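PDB 6FRL: tryptophan halogenase superfamily from Brevundimonas sp. BAL3, which acts as a flavin-dependent halogenase that prefers bromination over chlorination. Local coordinates for residues B[32-36]-B[37-41]; B[337-340]-B[341-345]. One frame throughout, in Å; residues are numbered along the deposited sequence.

The first strand of the chain, 13-17, leads into helix 20-33, and the chain returns in strand 40-45. Contact 1, residues 32-41, closes the short loop between that helix and the returning strand, and so completes the first beta-alpha-beta unit of the Rossmann-like sheet. Contact 2, residues 337-345, comes far later. There strand 337-339 leaves the same sheet and turns at once into a tight loop before strand 345-346. The two contacts follow in series and neither nest nor cross. Strands 13-17 and 219-222 lie between strands 40-45 and 337-339 in the sheet. The contact centres are about 22 Å apart, and their nearest atoms about 11 Å.

Contact 1: residues B[32-36]-B[37-41]; sequences QHFRT and APLKI
L39 sets CG opposite its backbone N (chi1 -177°), while F34 turns CG away from its own carbonyl carbon (chi1 -69°). With these torsions methyl CD2 of L39 comes over one face of the F34 ring. The pair sits in the helix-to-strand loop of a Rossmann-type beta-alpha-beta unit, between helix 20-33 and strand 40-45. The contact is CH-pi: CD2 of L39 is 3.8 Å from the centroid of the F34 ring, offset toward the rim. H33 ND1 lies 3.8 Å above the opposite face of the ring, also near the rim. CB of A37 lies at the ring edge, near its plane. The ring of F369, in the same chain, meets the F34 ring, and P466 of the second subunit packs on F34.

The loop reverses through a type I beta turn from F34 to A37. A37 N donates to F34 O over 3.3 Å, nearly straight at 164° but from well above the carbonyl plane. P38 then centres an inverse gamma turn that leads into L39. At the helix end, Q32 NE2 is held by Q68 O. R35 grips Q32 side-on: NE and NH2 of R35 lie 2.9 and 3.2 Å from Q32 OE1, which stays in the guanidinium plane.

Contact 2: residues B[337-340]-B[341-345]; sequences CVAI and GLSSG
A tight turn ends strand 337-339 of the Rossmann-like sheet and folds S343 and S344 back onto A339. Residues 342-344 have helical backbone angles. The loop probably borders the flavin site, as the corresponding loop does in related flavoproteins of this fold. A bound tartrate, probably from the crystallisation liquor, takes a hydrogen bond from L342 N.

CB of S344 rests 3.5 Å from A339 O. The S344 hydroxyl sits between its own backbone N and carbonyl carbon (chi1 68°), which turns it back to the start of the loop. There S344 OG donates to G341 O over 2.6 Å, in the carbonyl plane. S344 N also donates to G341 O, at 2.9 Å, so one oxygen is held by two donors of one residue. An alanine in place of S344 would take away the hydroxyl, and G341 O would probably be left with the backbone bond as its tie to this residue, making the turn less firmly closed.

S343 OG lies 3.5 Å from A339 CB, but its hydrogen bond goes to D222 O in the neighbouring strand 219-222. A water bridges the turn: it donates to I340 O at 2.6 Å and accepts from S343 N at 3.1 Å. G341 has positive phi, and a side chain there would clash with I340 O. The polar atoms thus divide the work: S344 closes the loop on itself, S343 ties it to the sheet, and the water links the strand end to the turn, where no direct hydrogen bond joins 337-340 to 341-345.

Contact 1: residues B[32-36]-B[37-41]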
loop_
_atom_site.group_PDB
_atom_site.type_symbol
_atom_site.label_atom_id
_atom_site.label_comp_id
_atom_site.label_asym_id
_atom_site.label_seq_id
_atom_site.Cartn_x
_atom_site.Cartn_y
_atom_site.Cartn_z
ATOM N N GLN B 32 -8.742 -26.309 -3.354
ATOM C CA GLN B 32 -9.781 -25.560 -2.604
ATOM C C GLN B 32 -10.436 -24.445 -3.442
ATOM O O GLN B 32 -11.627 -24.238 -3.386
ATOM C CB GLN B 32 -9.201 -24.909 -1.336
ATOM C CG GLN B 32 -10.184 -24.018 -0.555
ATOM C CD GLN B 32 -11.038 -24.791 0.397
ATOM O OE1 GLN B 32 -11.586 -25.850 0.054
ATOM N NE2 GLN B 32 -11.158 -24.286 1.627
ATOM N N HIS B 33 -9.612 -23.704 -4.165
ATOM C CA HIS B 33 -10.070 -22.532 -4.885
ATOM C C HIS B 33 -10.963 -22.892 -6.087
ATOM O O HIS B 33 -11.866 -22.172 -6.403
ATOM C CB HIS B 33 -8.851 -21.756 -5.336
ATOM C CG HIS B 33 -9.151 -20.409 -5.884
ATOM N ND1 HIS B 33 -8.760 -20.005 -7.152
ATOM C CD2 HIS B 33 -9.749 -19.346 -5.311
ATOM C CE1 HIS B 33 -9.117 -18.747 -7.331
ATOM N NE2 HIS B 33 -9.726 -18.328 -6.233
ATOM N N PHE B 34 -10.674 -24.014 -6.741
ATOM C CA PHE B 34 -11.427 -24.515 -7.880
ATOM C C PHE B 34 -12.137 -25.850 -7.526
ATOM O O PHE B 34 -12.263 -26.728 -8.405
ATOM C CB PHE B 34 -10.455 -24.786 -9.057
ATOM C CG PHE B 34 -9.846 -23.560 -9.676
ATOM C CD1 PHE B 34 -10.610 -22.727 -10.481
ATOM C CD2 PHE B 34 -8.492 -23.273 -9.528
ATOM C CE1 PHE B 34 -10.041 -21.609 -11.102
ATOM C CE2 PHE B 34 -7.927 -22.137 -10.126
ATOM C CZ PHE B 34 -8.703 -21.296 -10.898
ATOM N N ARG B 35 -12.619 -26.000 -6.280
ATOM C CA ARG B 35 -13.112 -27.305 -5.758
ATOM C C ARG B 35 -14.190 -27.988 -6.617
ATOM O O ARG B 35 -14.036 -29.155 -6.983
ATOM C CB ARG B 35 -13.599 -27.193 -4.294
ATOM C CG ARG B 35 -13.733 -28.558 -3.580
ATOM C CD ARG B 35 -13.935 -28.372 -2.072
ATOM N NE ARG B 35 -12.715 -28.193 -1.282
ATOM C CZ ARG B 35 -11.859 -29.164 -0.970
ATOM N NH1 ARG B 35 -12.038 -30.406 -1.385
ATOM N NH2 ARG B 35 -10.788 -28.907 -0.241
ATOM N N THR B 36 -15.241 -27.246 -6.965
ATOM C CA THR B 36 -16.372 -27.773 -7.758
ATOM C C THR B 36 -16.372 -27.330 -9.233
ATOM O O THR B 36 -17.423 -27.350 -9.881
ATOM C CB THR B 36 -17.717 -27.320 -7.137
ATOM O OG1 THR B 36 -17.865 -25.901 -7.305
ATOM C CG2 THR B 36 -17.769 -27.659 -5.632
ATOM N N ALA B 37 -15.220 -26.934 -9.769
ATOM C CA ALA B 37 -15.096 -26.526 -11.170
ATOM C C ALA B 37 -14.524 -27.679 -11.955
ATOM O O ALA B 37 -13.871 -28.546 -11.375
ATOM C CB ALA B 37 -14.192 -25.311 -11.296
ATOM N N PRO B 38 -14.746 -27.703 -13.284
ATOM C CA PRO B 38 -14.203 -28.802 -14.065
ATOM C C PRO B 38 -12.771 -28.468 -14.395
ATOM O O PRO B 38 -12.503 -27.939 -15.461
ATOM C CB PRO B 38 -15.094 -28.805 -15.313
ATOM C CG PRO B 38 -15.494 -27.387 -15.495
ATOM C CD PRO B 38 -15.428 -26.719 -14.153
ATOM N N LEU B 39 -11.879 -28.700 -13.442
ATOM C CA LEU B 39 -10.469 -28.393 -13.604
ATOM C C LEU B 39 -9.721 -29.612 -13.120
ATOM O O LEU B 39 -9.846 -29.979 -11.943
ATOM C CB LEU B 39 -10.051 -27.160 -12.796
ATOM C CG LEU B 39 -8.580 -26.716 -12.952
ATOM C CD1 LEU B 39 -8.346 -26.185 -14.344
ATOM C CD2 LEU B 39 -8.158 -25.651 -11.966
ATOM N N LYS B 40 -8.971 -30.245 -14.021
ATOM C CA LYS B 40 -8.106 -31.328 -13.631
ATOM C C LYS B 40 -6.823 -30.772 -13.029
ATOM O O LYS B 40 -6.254 -29.830 -13.556
ATOM C CB LYS B 40 -7.846 -32.295 -14.789
ATOM C CG LYS B 40 -8.984 -33.289 -14.979
ATOM C CD LYS B 40 -8.646 -34.339 -16.031
ATOM C CE LYS B 40 -8.862 -33.796 -17.451
ATOM N NZ LYS B 40 -7.937 -34.369 -18.478
ATOM N N ILE B 41 -6.409 -31.323 -11.896
ATOM C CA ILE B 41 -5.138 -30.987 -11.321
ATOM C C ILE B 41 -4.402 -32.292 -11.078
ATOM O O ILE B 41 -4.958 -33.251 -10.518
ATOM C CB ILE B 41 -5.299 -30.194 -10.003
ATOM C CG1 ILE B 41 -6.099 -28.891 -10.235
ATOM C CG2 ILE B 41 -3.929 -29.886 -9.392
ATOM C CD1 ILE B 41 -6.585 -28.242 -8.959
#

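Contact 2: residues B[337-340]-B[341-345]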
loop_
_atom_site.group_PDB
_atom_site.type_symbol
_atom_site.label_atom_id
_atom_site.label_comp_id
_atom_site.label_asym_id
_atom_site.label_seq_id
_atom_site.Cartn_x
_atom_site.Cartn_y
_atom_site.Cartn_z
ATOM N N CYS B 337 3.937 -21.589 -18.464
ATOM C CA CYS B 337 4.610 -22.113 -17.297
ATOM C C CYS B 337 4.776 -21.013 -16.260
ATOM O O CYS B 337 5.331 -19.962 -16.568
ATOM C CB CYS B 337 5.965 -22.637 -17.693
ATOM S SG CYS B 337 6.826 -23.380 -16.318
ATOM N N VAL B 338 4.300 -21.270 -15.036
ATOM C CA VAL B 338 4.524 -20.394 -13.871
ATOM C C VAL B 338 5.465 -21.127 -12.967
ATOM O O VAL B 338 5.220 -22.299 -12.667
ATOM C CB VAL B 338 3.239 -20.150 -13.070
ATOM C CG1 VAL B 338 3.482 -19.189 -11.924
ATOM C CG2 VAL B 338 2.175 -19.601 -13.983
ATOM N N ALA B 339 6.519 -20.447 -12.507
ATOM C CA ALA B 339 7.471 -21.067 -11.595
ATOM C C ALA B 339 7.158 -20.708 -10.140
ATOM O O ALA B 339 7.057 -19.520 -9.803
ATOM C CB ALA B 339 8.865 -20.627 -11.961
ATOM N N ILE B 340 7.031 -21.722 -9.284
ATOM C CA ILE B 340 6.751 -21.539 -7.839
ATOM C C ILE B 340 7.825 -22.211 -6.963
ATOM O O ILE B 340 8.157 -23.377 -7.184
ATOM C CB ILE B 340 5.371 -22.139 -7.475
ATOM C CG1 ILE B 340 4.235 -21.498 -8.293
ATOM C CG2 ILE B 340 5.071 -22.012 -5.973
ATOM C CD1 ILE B 340 3.892 -20.076 -7.896
ATOM N N GLY B 341 8.317 -21.500 -5.942
ATOM C CA GLY B 341 9.407 -22.003 -5.088
ATOM C C GLY B 341 10.796 -21.802 -5.701
ATOM O O GLY B 341 10.984 -20.868 -6.464
ATOM N N LEU B 342 11.741 -22.707 -5.402
ATOM C CA LEU B 342 13.166 -22.609 -5.820
ATOM C C LEU B 342 13.431 -22.443 -7.318
ATOM O O LEU B 342 14.425 -21.796 -7.706
ATOM C CB LEU B 342 13.999 -23.783 -5.324
ATOM C CG LEU B 342 14.336 -24.006 -3.854
ATOM C CD1 LEU B 342 15.271 -25.220 -3.669
ATOM C CD2 LEU B 342 14.983 -22.761 -3.308
ATOM N N SER B 343 12.549 -22.990 -8.146
ATOM C CA SER B 343 12.622 -22.780 -9.586
ATOM C C SER B 343 12.509 -21.316 -9.982
ATOM O O SER B 343 12.982 -20.955 -11.057
ATOM C CB SER B 343 11.529 -23.580 -10.317
ATOM O OG SER B 343 10.219 -23.156 -9.981
ATOM N N SER B 344 11.884 -20.488 -9.146
ATOM C CA SER B 344 11.740 -19.025 -9.418
ATOM C C SER B 344 12.830 -18.157 -8.749
ATOM O O SER B 344 12.914 -16.961 -9.018
ATOM C CB SER B 344 10.358 -18.528 -8.960
ATOM O OG SER B 344 10.281 -18.572 -7.538
ATOM N N GLY B 345 13.648 -18.754 -7.880
ATOM C CA GLY B 345 14.772 -18.012 -7.271
ATOM C C GLY B 345 15.111 -18.474 -5.875
ATOM O O GLY B 345 14.516 -19.415 -5.356
HETATM O O HOH W 1 10.323 -24.888 -7.257
#